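Local coordinates for lamina-associated polypeptide 2 isoforms alpha/zeta (Mus musculus, PDB 2V0X), which forms a homodimer through a C-terminal coiled-coil domain and, as a component of the nuclear lamina, probably helps link A-type lamins to chromatin, at the interface of chains A and B. Sequence-based numbering; all coordinates share one arbitrary frame. Chains: chain A/B, Lamina-associated polypeptide 2 isoforms alpha/zeta.

Contact 1: the interface of chains A and B. Residues chain A 113, 184, 187, 191; chain B 74, 110-111, 113-114.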
ATOM      1  N   SER A 113       5.610   7.592  -3.280  1.00 25.11           N
ATOM      2  CA  SER A 113       4.811   6.404  -3.565  1.00 26.01           C
ATOM      3  C   SER A 113       5.518   5.204  -2.928  1.00 27.68           C
ATOM      4  O   SER A 113       4.888   4.331  -2.324  1.00 29.35           O
ATOM      5  CB  SER A 113       4.699   6.155  -5.084  1.00 28.58           C
ATOM      6  OG  SER A 113       4.127   7.256  -5.766  1.00 36.05           O
HETATM    7  N   MSE A 184      -1.708   6.889  -3.311  1.00 26.22           N
HETATM    8  CA  MSE A 184      -2.591   7.255  -4.416  1.00 24.47           C
HETATM    9  C   MSE A 184      -2.497   8.747  -4.707  1.00 24.76           C
HETATM   10  O   MSE A 184      -2.569   9.156  -5.866  1.00 28.28           O
HETATM   11  CB  MSE A 184      -4.038   6.861  -4.098  1.00 26.02           C
HETATM   12  CG  MSE A 184      -4.214   5.322  -4.060  1.00 32.13           C
HETATM   13 SE   MSE A 184      -5.649   4.686  -2.889  1.00 38.96          SE
HETATM   14  CE  MSE A 184      -7.102   4.897  -4.151  1.00 35.33           C
ATOM     15  N   SER A 187       0.893   9.420  -6.452  1.00 25.69           N
ATOM     16  CA  SER A 187       0.841   8.937  -7.824  1.00 22.98           C
ATOM     17  C   SER A 187       0.155  10.006  -8.668  1.00 26.81           C
ATOM     18  O   SER A 187       0.681  10.441  -9.686  1.00 29.01           O
ATOM     19  CB  SER A 187       0.042   7.629  -7.897  1.00 22.97           C
ATOM     20  OG  SER A 187      -0.424   7.383  -9.216  1.00 29.20           O
ATOM     21  N   ARG A 191       1.402  12.365 -11.869  1.00 21.57           N
ATOM     22  CA  ARG A 191       0.808  12.346 -13.202  1.00 21.22           C
ATOM     23  C   ARG A 191       0.318  13.715 -13.632  1.00 25.95           C
ATOM     24  O   ARG A 191       0.165  13.977 -14.818  1.00 27.84           O
ATOM     25  CB  ARG A 191      -0.313  11.290 -13.303  1.00 18.78           C
ATOM     26  CG  ARG A 191       0.214   9.847 -13.167  1.00 20.31           C
ATOM     27  CD  ARG A 191      -0.894   8.800 -13.192  1.00 26.05           C
ATOM     28  NE  ARG A 191      -1.743   8.879 -14.387  1.00 32.96           N
ATOM     29  CZ  ARG A 191      -3.074   8.900 -14.342  1.00 31.82           C
ATOM     30  NH1 ARG A 191      -3.700   8.842 -13.167  1.00 28.47           N
ATOM     31  NH2 ARG A 191      -3.787   9.010 -15.462  1.00 24.50           N
TER
ATOM     32  N   VAL B  74      -7.895   4.095 -11.121  1.00 25.83           N
ATOM     33  CA  VAL B  74      -6.846   5.039 -11.485  1.00 24.81           C
ATOM     34  C   VAL B  74      -7.544   6.249 -12.143  1.00 28.14           C
ATOM     35  O   VAL B  74      -8.301   6.084 -13.081  1.00 30.17           O
ATOM     36  CB  VAL B  74      -5.898   4.364 -12.492  1.00 23.23           C
ATOM     37  CG1 VAL B  74      -4.894   5.357 -13.030  1.00 24.71           C
ATOM     38  CG2 VAL B  74      -5.207   3.163 -11.854  1.00 21.19           C
ATOM     39  N   LEU B 110       3.424   5.270 -12.467  1.00 26.10           N
ATOM     40  CA  LEU B 110       2.578   5.983 -11.505  1.00 24.99           C
ATOM     41  C   LEU B 110       1.165   5.383 -11.445  1.00 26.04           C
ATOM     42  O   LEU B 110       0.534   5.370 -10.382  1.00 29.14           O
ATOM     43  CB  LEU B 110       2.513   7.488 -11.834  1.00 25.46           C
ATOM     44  CG  LEU B 110       3.817   8.307 -11.744  1.00 26.66           C
ATOM     45  CD1 LEU B 110       3.767   9.552 -12.624  1.00 27.48           C
ATOM     46  CD2 LEU B 110       4.120   8.672 -10.311  1.00 22.23           C
ATOM     47  N   CYS B 111       0.674   4.890 -12.581  1.00 27.37           N
ATOM     48  CA  CYS B 111      -0.651   4.273 -12.648  1.00 27.28           C
ATOM     49  C   CYS B 111      -0.650   2.962 -11.863  1.00 28.07           C
ATOM     50  O   CYS B 111      -1.584   2.662 -11.120  1.00 28.94           O
ATOM     51  CB  CYS B 111      -1.068   4.015 -14.112  1.00 26.87           C
ATOM     52  SG  CYS B 111      -1.623   5.522 -15.015  1.00 26.65           S
ATOM     53  N   SER B 113       1.431   2.236  -9.537  1.00 23.65           N
ATOM     54  CA  SER B 113       1.596   2.569  -8.125  1.00 24.03           C
ATOM     55  C   SER B 113       0.211   2.828  -7.518  1.00 24.46           C
ATOM     56  O   SER B 113      -0.108   2.345  -6.438  1.00 26.93           O
ATOM     57  CB  SER B 113       2.462   3.819  -7.951  1.00 31.00           C
ATOM     58  OG  SER B 113       3.812   3.561  -8.320  1.00 45.25           O
ATOM     59  N   TYR B 114      -0.610   3.580  -8.237  1.00 23.76           N
ATOM     60  CA  TYR B 114      -1.939   3.911  -7.755  1.00 23.09           C
ATOM     61  C   TYR B 114      -2.774   2.651  -7.589  1.00 24.82           C
ATOM     62  O   TYR B 114      -3.420   2.444  -6.556  1.00 28.99           O
ATOM     63  CB  TYR B 114      -2.644   4.874  -8.717  1.00 20.82           C
ATOM     64  CG  TYR B 114      -3.966   5.415  -8.209  1.00 20.47           C
ATOM     65  CD1 TYR B 114      -4.065   6.721  -7.751  1.00 21.29           C
ATOM     66  CD2 TYR B 114      -5.119   4.623  -8.196  1.00 20.54           C
ATOM     67  CE1 TYR B 114      -5.269   7.237  -7.292  1.00 22.18           C
ATOM     68  CE2 TYR B 114      -6.349   5.132  -7.722  1.00 18.42           C
ATOM     69  CZ  TYR B 114      -6.409   6.443  -7.276  1.00 19.10           C
ATOM     70  OH  TYR B 114      -7.583   6.988  -6.818  1.00 27.08           O
TER
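A:Met184, A:Ser187 and A:Arg191 line one side of helix 152-196 and pack on helix 100-146 of chain B. This is part of the antiparallel coiled coil through which LAP2alpha dimerises.

The polar link is made by A:Ser187. Its hydroxyl OG donates to the main-chain O of B:Leu110 at 2.5 Å. OG sits anti to the serine N (chi1 160°), which carries it toward chain B. The donor stands above the carbonyl plane, 50° out of it, rather than on a lone pair. The same OG is 3.4 Å from CB of B:Tyr114, so the hydroxyl touches two residues one helical turn apart.

A CH-pi contact covers the tyrosine. A:Met184 is modelled as selenomethionine. Its CG lies over the centre of one face of the B:Tyr114 ring, 3.9 Å from the centroid. The chain then bends at chi3 (84°) and brings the terminal methyl CE within 3.4 Å of the phenol OH. The residue thus follows the ring from its CE1 side to its hydroxyl end.

The arginine contact is mostly apolar. A:Arg191 and B:Leu110 run antiparallel alongside each other, with the arginine CG 3.6 Å from the leucine CB. Farther out, one guanidinium face rests on B:Cys111. The sulfur SG lies off toward the rim, 3.4 Å from NE. NH1 is 3.7 Å from CG1 of B:Val74, a loop residue that lies across the arginine.

The two Ser113 side chains come near each other without bonding where the two copies of helix 100-146 approach: A:Ser113 CB is 4.2 Å from B:Ser113 OG.

Contact 2: the interface of chains A and B. Residues chain A 64-65, 67-68; chain B 36, 40.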
ATOM      1  N   SER A  64      11.453  -4.743  12.126  1.00 71.80           N
ATOM      2  CA  SER A  64      12.169  -5.824  12.804  1.00 72.63           C
ATOM      3  C   SER A  64      13.379  -6.464  12.103  1.00 71.22           C
ATOM      4  O   SER A  64      13.325  -7.650  11.760  1.00 71.02           O
ATOM      5  CB  SER A  64      11.177  -6.920  13.221  1.00 73.56           C
ATOM      6  OG  SER A  64      10.093  -6.377  13.959  1.00 75.44           O
ATOM      7  N   SER A  65      14.442  -5.679  11.889  1.00 69.90           N
ATOM      8  CA  SER A  65      15.715  -6.128  11.278  1.00 70.04           C
ATOM      9  C   SER A  65      16.452  -5.077  10.459  1.00 71.39           C
ATOM     10  O   SER A  65      15.873  -4.074  10.035  1.00 74.24           O
ATOM     11  CB  SER A  65      15.563  -7.377  10.406  1.00 67.20           C
ATOM     12  OG  SER A  65      14.773  -7.109   9.266  1.00 68.37           O
ATOM     13  N   GLU A  67      17.937  -5.952   7.594  1.00 65.46           N
ATOM     14  CA  GLU A  67      17.620  -6.345   6.224  1.00 63.64           C
ATOM     15  C   GLU A  67      16.338  -5.693   5.741  1.00 62.41           C
ATOM     16  O   GLU A  67      16.284  -5.143   4.642  1.00 63.53           O
ATOM     17  CB  GLU A  67      17.488  -7.860   6.119  1.00 65.56           C
ATOM     18  CG  GLU A  67      18.801  -8.598   6.302  1.00 89.31           C
ATOM     19  CD  GLU A  67      18.618 -10.094   6.488  1.00115.11           C
ATOM     20  OE1 GLU A  67      19.464 -10.707   7.173  1.00119.08           O
ATOM     21  OE2 GLU A  67      17.635 -10.656   5.956  1.00125.94           O
ATOM     22  N   ALA A  68      15.298  -5.779   6.557  1.00 59.53           N
ATOM     23  CA  ALA A  68      14.030  -5.169   6.212  1.00 58.71           C
ATOM     24  C   ALA A  68      14.257  -3.661   6.094  1.00 58.62           C
ATOM     25  O   ALA A  68      13.815  -3.027   5.133  1.00 58.77           O
ATOM     26  CB  ALA A  68      12.991  -5.472   7.285  1.00 58.30           C
TER
ATOM     27  N   HIS B  36       9.118 -13.654   9.398  1.00 83.05           N
ATOM     28  CA  HIS B  36       9.899 -12.589   8.768  1.00 80.92           C
ATOM     29  C   HIS B  36      10.470 -13.085   7.436  1.00 75.84           C
ATOM     30  O   HIS B  36      10.437 -12.376   6.426  1.00 75.63           O
ATOM     31  CB  HIS B  36      11.032 -12.146   9.702  1.00 82.85           C
ATOM     32  CG  HIS B  36      11.678 -10.850   9.310  1.00 85.29           C
ATOM     33  ND1 HIS B  36      10.999  -9.650   9.302  1.00 86.21           N
ATOM     34  CD2 HIS B  36      12.951 -10.563   8.941  1.00 85.88           C
ATOM     35  CE1 HIS B  36      11.823  -8.679   8.945  1.00 86.05           C
ATOM     36  NE2 HIS B  36      13.013  -9.208   8.720  1.00 86.03           N
ATOM     37  N   LEU B  40       9.967 -11.592   3.551  1.00 49.48           N
ATOM     38  CA  LEU B  40      11.087 -11.278   2.667  1.00 50.70           C
ATOM     39  C   LEU B  40      10.998 -12.028   1.341  1.00 52.21           C
ATOM     40  O   LEU B  40      11.306 -11.468   0.283  1.00 55.03           O
ATOM     41  CB  LEU B  40      12.417 -11.598   3.345  1.00 52.00           C
ATOM     42  CG  LEU B  40      13.102 -10.467   4.121  1.00 56.06           C
ATOM     43  CD1 LEU B  40      12.117  -9.742   5.037  1.00 55.48           C
ATOM     44  CD2 LEU B  40      14.273 -11.041   4.914  1.00 57.71           C
TER
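The imidazole of B:His36 lies between A:Ser64 and B:Leu40. The main-chain O of A:Ser64 sits 3.2 Å above one ring face, offset toward the rim. CD1 of B:Leu40 covers the opposite face, also toward the rim. The ring is sandwiched between a chain A carbonyl and a leucine one turn along its own helix, which limits its tilt. Here helix 35-46 of chain B meets the loop and first turn of helix 66-72 of chain A in the dimer interface.

The ring nitrogen NE2 meets the hydroxyl OG of A:Ser65 in a 2.8 Å hydrogen bond. Which of them donates is not decided. CG of the histidine is anti to its backbone N (chi1 -166°), and this swings the ring out to the serine.

A:Ser65 is the N-cap of helix 66-72. Its OG also accepts from the backbone N of A:Ala68 at 3.1 Å, with 157° at the hydrogen. The cap bond probably helps hold the hydroxyl where the histidine uses it. Replacing B:His36 with an alanine would probably leave this hydroxyl without its mate from chain B and open a gap beneath the carbonyl of A:Ser64.

An apolar contact borders the polar pair: the methyl CB of A:Ala68 is 3.8 Å from CE1 of the imidazole. A:Glu67 runs extended beyond CG and lies across B:Leu40. Its carboxylate is not in contact with the imidazole but might favour a positive charge there. The carboxylate oxygen OE2 makes a van der Waals contact with CD2 of B:Leu40 at 3.5 Å.

Contacts 1 and 2 join the same two chains, and their C-alpha centres are about 26 Å apart. They share no residue and no helix. Contact 1 belongs to the long helices 100-146 and 152-196, with the loop residue B:Val74 beside them. Contact 2 joins shorter elements: helix 66-72 with its preceding loop, and helix 35-46. The N-terminal segments thus probably add to the hold of the coiled-coil core. Two-fold symmetry gives each contact a twin with the chains exchanged, so every chain supplies both halves of both contacts. This fits a homodimer joined at several separate places.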